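Local coordinates for uncharacterized protein (Legionella longbeachae NSW150, PDB 4JZA) that probably hydrolyses phosphatidylinositol 3-phosphate as a phosphoinositide phosphatase, consistent with a part in lipid metabolism at the pathogen-host interface, at residues 43-48 with 96-101; 55-60 with 80-85; 109-114 with 675-680; 180-185 with 323-328; 580-583 with 587-590. All coordinates share one frame; numbering follows the deposited sequence.

Contact 1: 43-48 with 96-101; sequences RSFARR and DDLHKE
Leu98 and Glu101, one turn apart on helix 95-116, receive the ring of Phe45 from helix 41-62 in a buried helix-helix packing within a helical part of this alpha/beta protein. Phe45 is the one residue of 43-48 that reaches across, and its CA lies 6.6 Å from the CA of Leu98.

Along 96-101, Leu98 comes first. Its CG turns away from its own carbonyl carbon (chi1 -57°), which sends the branch out over the aromatic ring: CD2 of Leu98 stands 4.3 Å above the ring plane of Phe45, displaced toward the rim. The CB of Leu98 also touches the ring, 4.0 Å from Phe45 CD1, and the carbonyl oxygen of Leu98 lies beside CD1 and CE1 of the same ring, 3.3 Å from Phe45 CD1. Glu101 follows one turn later, and it packs through its hydrocarbon root while its chain bends at chi2 and carries the carboxylate off to a salt bridge with Arg104. Leu102, next on the same helix, and Ala91, in the loop before it, add further apolar surface to the phenylalanine.

The last touch comes in at a slant, with Glu101 CB 3.8 Å from Phe45 CE1.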
# COMPACT_ATOMS: atom_id res chain seq x y z
N ARG A 43 10.22 19.13 -3.82
CA ARG A 43 8.81 18.91 -4.19
C ARG A 43 8.35 17.52 -3.74
O ARG A 43 7.32 17.39 -3.10
CB ARG A 43 8.56 19.10 -5.71
CG ARG A 43 7.06 19.12 -6.07
CD ARG A 43 6.75 19.33 -7.56
NE ARG A 43 6.63 18.05 -8.25
CZ ARG A 43 5.51 17.56 -8.75
NH1 ARG A 43 4.35 18.21 -8.65
NH2 ARG A 43 5.53 16.39 -9.35
N SER A 44 9.11 16.48 -4.05
CA SER A 44 8.72 15.11 -3.71
C SER A 44 8.60 14.94 -2.19
O SER A 44 7.73 14.22 -1.69
CB SER A 44 9.65 14.07 -4.35
OG SER A 44 9.47 14.09 -5.79
N PHE A 45 9.42 15.68 -1.47
CA PHE A 45 9.40 15.66 -0.01
C PHE A 45 8.12 16.27 0.57
O PHE A 45 7.43 15.68 1.39
CB PHE A 45 10.66 16.36 0.51
CG PHE A 45 10.59 16.68 1.94
CD1 PHE A 45 10.89 15.73 2.87
CD2 PHE A 45 10.21 17.93 2.34
CE1 PHE A 45 10.79 16.02 4.20
CE2 PHE A 45 10.12 18.23 3.66
CZ PHE A 45 10.40 17.27 4.58
N ALA A 46 7.78 17.46 0.13
CA ALA A 46 6.53 18.05 0.56
C ALA A 46 5.32 17.19 0.15
O ALA A 46 4.34 17.13 0.86
CB ALA A 46 6.40 19.44 -0.03
N ARG A 47 5.37 16.55 -1.02
CA ARG A 47 4.21 15.78 -1.47
C ARG A 47 4.03 14.62 -0.55
O ARG A 47 2.90 14.34 -0.18
CB ARG A 47 4.25 15.31 -2.93
CG ARG A 47 4.17 16.40 -3.97
CD ARG A 47 4.26 15.84 -5.40
NE ARG A 47 2.88 15.77 -5.86
CZ ARG A 47 2.28 14.72 -6.43
NH1 ARG A 47 2.91 13.59 -6.75
NH2 ARG A 47 1.01 14.83 -6.71
N ARG A 48 5.13 13.99 -0.15
CA ARG A 48 5.03 12.78 0.68
C ARG A 48 4.60 13.12 2.09
O ARG A 48 3.76 12.43 2.65
CB ARG A 48 6.35 12.02 0.74
CG ARG A 48 6.20 10.56 1.11
CD ARG A 48 6.16 9.68 -0.11
NE ARG A 48 5.66 8.38 0.20
CZ ARG A 48 4.38 8.11 0.38
NH1 ARG A 48 3.49 9.06 0.20
NH2 ARG A 48 3.99 6.89 0.71
N ASP A 96 19.46 13.77 0.87
CA ASP A 96 19.79 13.06 2.10
C ASP A 96 19.21 13.68 3.32
O ASP A 96 18.80 12.97 4.20
CB ASP A 96 21.29 13.03 2.34
CG ASP A 96 22.03 12.08 1.40
OD1 ASP A 96 21.47 10.99 1.11
OD2 ASP A 96 23.17 12.44 0.97
N ASP A 97 19.24 15.02 3.40
CA ASP A 97 18.72 15.76 4.57
C ASP A 97 17.24 15.60 4.57
O ASP A 97 16.65 15.35 5.58
CB ASP A 97 19.04 17.28 4.51
CG ASP A 97 20.53 17.61 4.27
OD1 ASP A 97 21.39 17.18 5.05
OD2 ASP A 97 20.85 18.31 3.29
N LEU A 98 16.63 15.78 3.40
CA LEU A 98 15.19 15.67 3.26
C LEU A 98 14.68 14.24 3.49
O LEU A 98 13.56 14.04 3.98
CB LEU A 98 14.74 16.16 1.88
CG LEU A 98 15.08 17.58 1.40
CD1 LEU A 98 14.62 17.76 -0.03
CD2 LEU A 98 14.46 18.67 2.25
N HIS A 99 15.47 13.23 3.17
CA HIS A 99 15.01 11.88 3.42
C HIS A 99 14.98 11.66 4.92
O HIS A 99 14.13 10.93 5.44
CB HIS A 99 15.80 10.77 2.70
CG HIS A 99 15.02 9.51 2.58
ND1 HIS A 99 14.97 8.57 3.59
CD2 HIS A 99 14.13 9.10 1.64
CE1 HIS A 99 14.11 7.62 3.27
NE2 HIS A 99 13.59 7.91 2.09
N LYS A 100 15.85 12.36 5.64
CA LYS A 100 15.94 12.14 7.06
C LYS A 100 14.76 12.82 7.71
O LYS A 100 14.04 12.17 8.46
CB LYS A 100 17.27 12.61 7.64
CG LYS A 100 17.50 12.06 9.04
CD LYS A 100 18.93 12.22 9.52
CE LYS A 100 19.16 11.45 10.83
NZ LYS A 100 20.61 11.30 11.16
N GLU A 101 14.51 14.07 7.40
CA GLU A 101 13.27 14.72 7.82
C GLU A 101 11.99 13.89 7.52
O GLU A 101 11.11 13.74 8.35
CB GLU A 101 13.15 16.10 7.17
CG GLU A 101 14.09 17.14 7.77
CD GLU A 101 14.02 17.15 9.29
OE1 GLU A 101 12.89 17.22 9.85
OE2 GLU A 101 15.10 17.02 9.90

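Contact 2: 55-60 with 80-85; sequences AFYFLI and YVDECK
A mixed contact, part apolar packing and part hydrogen bond, joins helices 41-62 and 74-87 through Phe56 and Tyr57 on one side and Val81 and Asp82 on the other. The two segments run almost exactly antiparallel, at 172°, with axes 11.6 Å apart, so the gap has to be bridged by side chains.

Tyr57 spans it at the more exposed side. Its CG lies anti to the carbonyl carbon, which leads the ring out across the gap, and the hydroxyl donates to the carboxylate of Asp82, Tyr57 OH to Asp82 OD1 being 2.6 Å. The oxygen is met on its syn side, 29° out of the carboxylate plane, and OD2 of Asp82 also lies near the hydroxyl, 2.9 Å from Tyr57 OH. Ring and carboxylate are turned only 10° from one another, and the acid sits at the ring edge, near its plane. OD1 takes a second bond from His53 NE2, whose ring also meets that of Tyr57; two donors on OD1 probably help to hold the carboxylate in this orientation.

These helices follow each other in the chain and form a helical hairpin that packs on helix 95-116. Deeper in the pair, Phe56 and Val81 are apolar neighbours, but the model sets them too near each other, and the detail of how they meet is doubtful. Val81 also leans on the tyrosine: Val81 CG1 approaches Tyr57 CE1 obliquely at 4.3 Å. Leu112 of helix 95-116 also packs on Phe56.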
# COMPACT_ATOMS: atom_id res chain seq x y z
N ALA A 55 -3.18 11.00 5.07
CA ALA A 55 -3.50 9.63 5.39
C ALA A 55 -3.81 9.44 6.87
O ALA A 55 -4.61 8.57 7.23
CB ALA A 55 -2.40 8.69 4.97
N PHE A 56 -3.13 10.20 7.72
CA PHE A 56 -3.50 10.16 9.15
C PHE A 56 -4.95 10.60 9.34
O PHE A 56 -5.69 9.93 10.07
CB PHE A 56 -2.61 11.01 10.04
CG PHE A 56 -2.97 10.94 11.50
CD1 PHE A 56 -4.03 10.27 11.95
CD2 PHE A 56 -2.19 11.49 12.40
CE1 PHE A 56 -4.35 10.20 13.28
CE2 PHE A 56 -2.48 11.39 13.75
CZ PHE A 56 -3.56 10.76 14.18
N TYR A 57 -5.35 11.70 8.70
CA TYR A 57 -6.70 12.17 8.79
C TYR A 57 -7.69 11.14 8.28
O TYR A 57 -8.71 10.90 8.92
CB TYR A 57 -6.90 13.49 8.07
CG TYR A 57 -6.52 14.67 8.91
CD1 TYR A 57 -5.20 14.87 9.28
CD2 TYR A 57 -7.48 15.57 9.37
CE1 TYR A 57 -4.83 15.96 10.05
CE2 TYR A 57 -7.12 16.66 10.15
CZ TYR A 57 -5.79 16.86 10.48
OH TYR A 57 -5.40 17.95 11.25
N PHE A 58 -7.40 10.49 7.16
CA PHE A 58 -8.31 9.46 6.71
C PHE A 58 -8.48 8.40 7.79
O PHE A 58 -9.58 7.88 8.01
CB PHE A 58 -7.76 8.79 5.48
CG PHE A 58 -8.72 7.84 4.84
CD1 PHE A 58 -8.76 6.52 5.23
CD2 PHE A 58 -9.56 8.27 3.83
CE1 PHE A 58 -9.63 5.66 4.66
CE2 PHE A 58 -10.45 7.40 3.25
CZ PHE A 58 -10.47 6.10 3.66
N LEU A 59 -7.38 8.05 8.42
CA LEU A 59 -7.34 6.96 9.39
C LEU A 59 -8.22 7.28 10.57
O LEU A 59 -9.03 6.46 11.02
CB LEU A 59 -5.89 6.72 9.82
CG LEU A 59 -5.64 5.67 10.88
CD1 LEU A 59 -6.10 4.28 10.49
CD2 LEU A 59 -4.16 5.69 11.23
N ILE A 60 -8.07 8.51 11.06
CA ILE A 60 -8.75 8.88 12.29
C ILE A 60 -10.24 9.08 12.07
O ILE A 60 -11.05 8.78 12.96
CB ILE A 60 -8.07 10.08 12.99
CG1 ILE A 60 -8.50 10.14 14.46
CG2 ILE A 60 -8.35 11.38 12.28
CD1 ILE A 60 -7.53 10.91 15.35
N TYR A 80 -1.49 17.68 17.06
CA TYR A 80 -0.09 17.22 17.15
C TYR A 80 0.47 16.88 15.78
O TYR A 80 1.55 17.26 15.40
CB TYR A 80 0.05 15.99 18.09
CG TYR A 80 1.43 15.37 18.10
CD1 TYR A 80 2.51 16.04 18.65
CD2 TYR A 80 1.65 14.11 17.57
CE1 TYR A 80 3.77 15.48 18.67
CE2 TYR A 80 2.91 13.53 17.58
CZ TYR A 80 3.97 14.22 18.12
OH TYR A 80 5.25 13.68 18.12
N VAL A 81 -0.31 16.18 15.02
CA VAL A 81 0.05 15.87 13.66
C VAL A 81 0.19 17.06 12.78
O VAL A 81 1.09 17.10 11.98
CB VAL A 81 -0.98 14.90 13.14
CG1 VAL A 81 -0.97 14.86 11.65
CG2 VAL A 81 -0.59 13.57 13.72
N ASP A 82 -0.68 18.04 12.93
CA ASP A 82 -0.50 19.32 12.28
C ASP A 82 0.79 20.03 12.65
O ASP A 82 1.40 20.67 11.77
CB ASP A 82 -1.68 20.26 12.53
CG ASP A 82 -2.97 19.81 11.81
OD1 ASP A 82 -2.97 18.91 10.97
OD2 ASP A 82 -4.03 20.35 12.06
N GLU A 83 1.23 19.92 13.91
CA GLU A 83 2.47 20.60 14.27
C GLU A 83 3.63 19.87 13.66
O GLU A 83 4.58 20.52 13.22
CB GLU A 83 2.66 20.79 15.78
CG GLU A 83 1.86 21.98 16.33
CD GLU A 83 2.09 22.24 17.84
OE1 GLU A 83 3.29 22.43 18.20
OE2 GLU A 83 1.10 22.26 18.65
N CYS A 84 3.57 18.53 13.64
CA CYS A 84 4.67 17.72 13.09
C CYS A 84 4.85 18.10 11.63
O CYS A 84 5.97 18.16 11.13
CB CYS A 84 4.38 16.23 13.16
SG CYS A 84 4.33 15.52 14.82
N LYS A 85 3.74 18.32 10.95
CA LYS A 85 3.77 18.72 9.56
C LYS A 85 4.34 20.11 9.38
O LYS A 85 5.09 20.34 8.46
CB LYS A 85 2.39 18.68 8.89
CG LYS A 85 2.54 19.00 7.40
CD LYS A 85 1.25 18.98 6.62
CE LYS A 85 1.49 19.82 5.37
NZ LYS A 85 0.29 19.79 4.53

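Contact 3: 109-114 with 675-680; sequences LIELIA and KKLLCR
A docking point between the N-terminal helices and the start of helix 676-702 is made by Leu677, which reaches helix 95-116 beside Glu111 and Leu112. The two segments are 561 residues apart in the chain.

One methyl does nearly all the touching. Leu677 has CG anti to its backbone nitrogen (chi1 173°), and from there CD2 is carried against the other helix. It meets the aliphatic part of Glu111 from the opposite direction, near CG, and lies by the backbone of the next residue, Leu677 CD2 to Leu112 N being 3.9 Å. The side chain of Leu112 is a looser neighbour, with CD1 of Leu112 4.4 Å from Leu677 CD2. Glu111 thus works as a hydrocarbon arm here; its chain runs on extended beyond CG, and OE2 accepts a hydrogen bond from the backbone N of Leu672, in the loop that leads into the helix. That bond ties the loop to the same helix that the leucine packs on.

Lys675 sits at the N-cap position of helix 676-702, which also packs on helix 748-761 through Lys676 and Cys679. Helix 95-116, for its part, rests Leu112 on helix 74-87 and Ile110 and Ile113 on helix 122-140.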
# COMPACT_ATOMS: atom_id res chain seq x y z
N LEU A 109 4.34 9.82 13.23
CA LEU A 109 2.95 9.41 13.00
C LEU A 109 2.73 7.98 13.39
O LEU A 109 1.69 7.66 13.97
CB LEU A 109 2.53 9.55 11.54
CG LEU A 109 2.61 10.93 10.90
CD1 LEU A 109 1.89 10.87 9.58
CD2 LEU A 109 2.03 12.06 11.69
N ILE A 110 3.67 7.13 13.03
CA ILE A 110 3.55 5.69 13.28
C ILE A 110 3.42 5.45 14.78
O ILE A 110 2.66 4.60 15.24
CB ILE A 110 4.78 4.99 12.68
CG1 ILE A 110 4.64 4.96 11.18
CG2 ILE A 110 4.97 3.55 13.14
CD1 ILE A 110 6.01 4.98 10.55
N GLU A 111 4.18 6.23 15.54
CA GLU A 111 4.29 6.01 16.96
C GLU A 111 2.97 6.50 17.62
O GLU A 111 2.38 5.83 18.47
CB GLU A 111 5.61 6.63 17.46
CG GLU A 111 5.56 7.58 18.62
CD GLU A 111 6.92 8.19 19.03
OE1 GLU A 111 7.41 9.16 18.35
OE2 GLU A 111 7.45 7.72 20.11
N LEU A 112 2.50 7.66 17.18
CA LEU A 112 1.21 8.19 17.60
C LEU A 112 0.07 7.22 17.29
O LEU A 112 -0.83 7.03 18.09
CB LEU A 112 0.96 9.51 16.91
CG LEU A 112 -0.36 10.12 17.24
CD1 LEU A 112 -0.40 10.27 18.75
CD2 LEU A 112 -0.51 11.46 16.62
N ILE A 113 0.13 6.58 16.13
CA ILE A 113 -0.82 5.53 15.77
C ILE A 113 -0.69 4.31 16.66
O ILE A 113 -1.68 3.81 17.17
CB ILE A 113 -0.68 5.15 14.30
CG1 ILE A 113 -1.13 6.32 13.43
CG2 ILE A 113 -1.49 3.90 13.96
CD1 ILE A 113 -0.65 6.22 12.00
N ALA A 114 0.51 3.83 16.93
CA ALA A 114 0.63 2.66 17.79
C ALA A 114 0.07 2.92 19.18
O ALA A 114 -0.54 2.03 19.79
CB ALA A 114 2.07 2.23 17.89
N LYS A 675 7.03 6.10 28.03
CA LYS A 675 5.76 6.78 28.03
C LYS A 675 5.84 8.22 27.60
O LYS A 675 4.92 8.99 27.80
CB LYS A 675 5.21 6.71 29.42
CG LYS A 675 4.80 5.31 29.84
CD LYS A 675 3.41 4.94 29.36
CE LYS A 675 2.81 3.89 30.31
NZ LYS A 675 1.45 3.40 29.93
N LYS A 676 6.92 8.61 26.98
CA LYS A 676 7.22 10.01 26.83
C LYS A 676 6.20 10.75 25.98
O LYS A 676 5.95 11.93 26.22
CB LYS A 676 8.62 10.17 26.26
CG LYS A 676 8.99 11.60 25.85
CD LYS A 676 10.49 11.88 25.99
CE LYS A 676 10.80 13.37 25.92
NZ LYS A 676 12.27 13.55 25.93
N LEU A 677 5.65 10.07 24.99
CA LEU A 677 4.76 10.68 24.01
C LEU A 677 3.39 10.94 24.61
O LEU A 677 2.81 12.03 24.45
CB LEU A 677 4.65 9.78 22.73
CG LEU A 677 3.62 10.21 21.66
CD1 LEU A 677 3.97 11.53 20.94
CD2 LEU A 677 3.39 9.10 20.65
N LEU A 678 2.87 9.91 25.30
CA LEU A 678 1.62 9.98 26.05
C LEU A 678 1.63 11.14 27.04
O LEU A 678 0.65 11.84 27.13
CB LEU A 678 1.39 8.68 26.80
CG LEU A 678 0.13 8.65 27.67
CD1 LEU A 678 -1.14 8.73 26.89
CD2 LEU A 678 0.06 7.41 28.52
N CYS A 679 2.73 11.31 27.76
CA CYS A 679 2.89 12.41 28.67
C CYS A 679 2.95 13.75 27.94
O CYS A 679 2.38 14.72 28.38
CB CYS A 679 4.15 12.26 29.51
SG CYS A 679 4.21 10.81 30.62
N ARG A 680 3.69 13.81 26.84
CA ARG A 680 3.83 15.05 26.07
C ARG A 680 2.46 15.55 25.61
O ARG A 680 2.17 16.75 25.74
CB ARG A 680 4.71 14.83 24.86
CG ARG A 680 4.58 15.93 23.82
CD ARG A 680 5.69 15.87 22.81
NE ARG A 680 6.93 16.31 23.44
CZ ARG A 680 8.12 15.77 23.19
NH1 ARG A 680 8.24 14.74 22.36
NH2 ARG A 680 9.18 16.25 23.82

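Contact 4: 180-185 with 323-328; sequences LIKAKK and HVLKGV
Lys182 leaves its helix with CG anti to the carbonyl carbon, runs straight through chi2, and then bends at chi3 (73°), a course that brings its ammonium group to the backbone of 323-328. Leu325 CB lies beside the lysine stem, since Leu325 sets out from its backbone facing 180-185. Apolar contact therefore precedes the polar one: Lys182 CG and Leu325 CB are 4.2 Å apart, and the two side chains slant past one another.

At the tip, Lys182 NZ donates to Leu325 O over 3.1 Å. The approach is tilted: the C=O...N angle is 142°, and the nitrogen stands above the carbonyl plane, 38° out of it. Val328 O lies just as near, also 3.1 Å from Lys182 NZ, and would probably add to the negative potential felt by the ammonium group. One residue earlier, Ile181 adds a methyl contact, Ile181 CG2 to Leu325 CD1 at 4.2 Å, and its side chain continues onto Leu306, Trp309 and Tyr310.

Helix 172-183 finishes in a Schellman motif with Lys185, at positive phi, as its C-prime residue, while Leu325 to Val328 form a type I beta turn. Lys182 thus bonds the carbonyl that opens the type I turn, joining the Schellman-terminated helix 172-183 to the chain reversal that follows helix 315-325.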
# COMPACT_ATOMS: atom_id res chain seq x y z
N LEU A 180 -24.56 -3.55 -2.44
CA LEU A 180 -24.99 -4.42 -1.36
C LEU A 180 -24.27 -4.11 -0.02
O LEU A 180 -24.89 -4.07 1.05
CB LEU A 180 -24.73 -5.89 -1.72
CG LEU A 180 -25.69 -6.55 -2.69
CD1 LEU A 180 -25.18 -7.94 -3.10
CD2 LEU A 180 -27.08 -6.67 -2.07
N ILE A 181 -22.95 -3.93 -0.08
CA ILE A 181 -22.17 -3.62 1.10
C ILE A 181 -22.77 -2.39 1.83
O ILE A 181 -22.99 -2.45 3.03
CB ILE A 181 -20.66 -3.45 0.73
CG1 ILE A 181 -20.06 -4.80 0.33
CG2 ILE A 181 -19.85 -2.92 1.91
CD1 ILE A 181 -18.81 -4.69 -0.51
N LYS A 182 -23.08 -1.31 1.11
CA LYS A 182 -23.70 -0.17 1.75
C LYS A 182 -25.08 -0.48 2.26
O LYS A 182 -25.49 -0.03 3.32
CB LYS A 182 -23.91 0.97 0.80
CG LYS A 182 -22.68 1.50 0.16
CD LYS A 182 -23.01 2.74 -0.64
CE LYS A 182 -23.31 3.94 0.25
NZ LYS A 182 -23.38 5.18 -0.58
N ALA A 183 -25.84 -1.24 1.48
CA ALA A 183 -27.21 -1.45 1.89
C ALA A 183 -27.27 -2.28 3.18
O ALA A 183 -28.23 -2.13 3.95
CB ALA A 183 -28.03 -2.06 0.78
N LYS A 184 -26.25 -3.13 3.42
CA LYS A 184 -26.16 -3.93 4.63
C LYS A 184 -25.41 -3.24 5.73
O LYS A 184 -25.14 -3.83 6.78
CB LYS A 184 -25.61 -5.34 4.32
CG LYS A 184 -26.51 -6.04 3.31
CD LYS A 184 -26.22 -7.50 3.11
CE LYS A 184 -27.08 -8.02 1.95
NZ LYS A 184 -28.44 -8.49 2.39
N LYS A 185 -25.13 -1.96 5.52
CA LYS A 185 -24.42 -1.16 6.51
C LYS A 185 -23.05 -1.72 6.88
O LYS A 185 -22.72 -1.76 8.05
CB LYS A 185 -25.25 -1.03 7.79
CG LYS A 185 -26.74 -1.01 7.53
CD LYS A 185 -27.38 0.33 7.78
CE LYS A 185 -28.84 0.25 7.36
NZ LYS A 185 -29.74 0.81 8.40
N HIS A 323 -15.62 4.00 4.63
CA HIS A 323 -15.55 5.43 4.75
C HIS A 323 -15.58 6.15 3.40
O HIS A 323 -16.09 7.25 3.30
CB HIS A 323 -14.30 5.82 5.48
CG HIS A 323 -14.21 7.28 5.78
ND1 HIS A 323 -14.97 7.89 6.76
CD2 HIS A 323 -13.43 8.26 5.25
CE1 HIS A 323 -14.67 9.17 6.82
NE2 HIS A 323 -13.72 9.42 5.92
N VAL A 324 -15.01 5.52 2.38
CA VAL A 324 -15.03 6.04 1.02
C VAL A 324 -16.39 5.86 0.40
O VAL A 324 -16.83 6.79 -0.27
CB VAL A 324 -14.02 5.34 0.10
CG1 VAL A 324 -14.20 5.74 -1.33
CG2 VAL A 324 -12.61 5.70 0.50
N LEU A 325 -17.03 4.69 0.60
CA LEU A 325 -18.36 4.38 0.03
C LEU A 325 -19.39 5.31 0.61
O LEU A 325 -20.34 5.73 -0.04
CB LEU A 325 -18.78 2.94 0.29
CG LEU A 325 -18.14 1.89 -0.61
CD1 LEU A 325 -18.51 0.48 -0.18
CD2 LEU A 325 -18.58 2.05 -2.02
N LYS A 326 -19.22 5.58 1.88
CA LYS A 326 -20.17 6.42 2.61
C LYS A 326 -20.16 7.88 2.05
O LYS A 326 -21.09 8.65 2.26
CB LYS A 326 -19.80 6.35 4.09
CG LYS A 326 -20.93 6.44 5.08
CD LYS A 326 -20.39 6.39 6.51
CE LYS A 326 -20.49 4.99 7.08
NZ LYS A 326 -20.24 5.03 8.55
N GLY A 327 -19.12 8.26 1.32
CA GLY A 327 -19.04 9.62 0.86
C GLY A 327 -19.48 9.85 -0.58
O GLY A 327 -19.20 10.89 -1.16
N VAL A 328 -20.19 8.91 -1.18
CA VAL A 328 -20.65 9.12 -2.55
C VAL A 328 -22.08 8.68 -2.73
O VAL A 328 -22.54 7.78 -2.02
CB VAL A 328 -19.74 8.34 -3.55
CG1 VAL A 328 -18.35 8.95 -3.53
CG2 VAL A 328 -19.68 6.85 -3.20

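Contact 5: 580-583 with 587-590; sequences FDEL and ENRI
The stem of Glu582 crosses that of Arg589 at a slant, aliphatic part to aliphatic part, while the tip of Glu582 turns to Asn588. The glutamate starts with CG anti to its backbone nitrogen (chi1 -155°) and kinks at chi2 (70°), which swings the carboxylate round to the first turn of the helix. Asn588 answers with its amide: ND2 appears to donate to OE1 of Glu582, with carboxylate and amide nearly coplanar, 15° apart. The place of OE1 is doubtful, since the model sets it too near Asn588 CB, so this bond and the detail of its geometry are tentative.

Arg589 touches only through its root. Its CB is 3.9 Å from Glu582 CG and 3.5 Å from Leu583 O, and beyond that a bend at chi2 takes the chain away from the loop, where NE forms a salt bridge with Asp629; the side chain also touches Phe530. The guanidinium accordingly stands steeply to the Glu582 carboxylate and answers to a different acid.

Just before Glu582, Asp581 is the centre of an inverse gamma turn. The whole is a local contact in which the loop before helix 587-602 packs against that helix's first turn.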
# COMPACT_ATOMS: atom_id res chain seq x y z
N PHE A 580 19.06 -3.15 -32.07
CA PHE A 580 19.87 -3.63 -30.98
C PHE A 580 21.37 -3.67 -31.27
O PHE A 580 22.18 -3.26 -30.45
CB PHE A 580 19.43 -5.03 -30.58
CG PHE A 580 20.21 -5.60 -29.41
CD1 PHE A 580 20.41 -4.84 -28.24
CD2 PHE A 580 20.76 -6.88 -29.50
CE1 PHE A 580 21.13 -5.35 -27.20
CE2 PHE A 580 21.47 -7.41 -28.45
CZ PHE A 580 21.66 -6.65 -27.30
N ASP A 581 21.72 -4.18 -32.44
CA ASP A 581 23.07 -4.52 -32.77
C ASP A 581 23.77 -3.29 -33.36
O ASP A 581 23.78 -3.10 -34.56
CB ASP A 581 23.05 -5.69 -33.75
CG ASP A 581 24.43 -6.07 -34.26
OD1 ASP A 581 25.40 -6.16 -33.48
OD2 ASP A 581 24.53 -6.30 -35.48
N GLU A 582 24.36 -2.48 -32.51
CA GLU A 582 24.87 -1.19 -32.91
C GLU A 582 26.07 -0.97 -31.98
O GLU A 582 26.03 -1.42 -30.85
CB GLU A 582 23.72 -0.17 -32.75
CG GLU A 582 23.77 1.08 -33.62
CD GLU A 582 23.51 0.82 -35.10
OE1 GLU A 582 23.13 1.76 -35.81
OE2 GLU A 582 23.70 -0.30 -35.58
N LEU A 583 27.16 -0.37 -32.44
CA LEU A 583 28.26 -0.12 -31.50
C LEU A 583 27.93 1.19 -30.81
O LEU A 583 27.28 2.03 -31.41
CB LEU A 583 29.64 -0.07 -32.17
CG LEU A 583 30.00 -1.13 -33.23
CD1 LEU A 583 31.52 -1.08 -33.44
CD2 LEU A 583 29.50 -2.54 -32.89
N GLU A 587 26.84 6.82 -34.53
CA GLU A 587 25.93 7.95 -34.57
C GLU A 587 24.51 7.48 -34.35
O GLU A 587 23.76 8.09 -33.59
CB GLU A 587 26.13 8.68 -35.87
CG GLU A 587 25.18 9.79 -36.26
CD GLU A 587 25.32 10.13 -37.75
OE1 GLU A 587 26.33 9.75 -38.39
OE2 GLU A 587 24.42 10.74 -38.34
N ASN A 588 24.14 6.36 -34.95
CA ASN A 588 22.83 5.77 -34.71
C ASN A 588 22.44 5.42 -33.26
O ASN A 588 21.28 5.56 -32.84
CB ASN A 588 22.73 4.48 -35.48
CG ASN A 588 22.53 4.67 -36.96
OD1 ASN A 588 22.46 5.80 -37.50
ND2 ASN A 588 22.42 3.55 -37.63
N ARG A 589 23.39 4.88 -32.51
CA ARG A 589 23.13 4.50 -31.14
C ARG A 589 23.08 5.76 -30.31
O ARG A 589 22.25 5.85 -29.43
CB ARG A 589 24.19 3.55 -30.62
CG ARG A 589 24.07 3.11 -29.18
CD ARG A 589 22.84 2.27 -28.87
NE ARG A 589 22.76 1.99 -27.44
CZ ARG A 589 21.72 1.46 -26.83
NH1 ARG A 589 20.64 1.06 -27.49
NH2 ARG A 589 21.75 1.31 -25.53
N ILE A 590 23.92 6.74 -30.65
CA ILE A 590 24.02 7.97 -29.88
C ILE A 590 22.72 8.70 -29.95
O ILE A 590 22.28 9.29 -28.96
CB ILE A 590 25.20 8.88 -30.36
CG1 ILE A 590 26.52 8.47 -29.70
CG2 ILE A 590 25.00 10.35 -30.00
CD1 ILE A 590 27.73 8.93 -30.50

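How the contacts relate
Contacts 1 and 2 lie within the N-terminal helices and share helix 41-62; contact 3 joins helix 676-702 to them through helix 95-116, which contact 1 also uses, and it touches contact 2 where Leu112 meets Phe56. Contacts 1 and 3 are buried and apolar, their acids turning elsewhere, whereas contact 2 grades from a buried side to a polar one nearer solvent. Contact 4 touches contact 2 where Phe58 packs on His323 and Val324; its lysine bonds to backbone carbonyl instead. Contact 5 stands apart, its centre about 58 Å from that of contact 3, a short-range, partly buried loop-helix contact whose carboxylate-amide bond is uncertain.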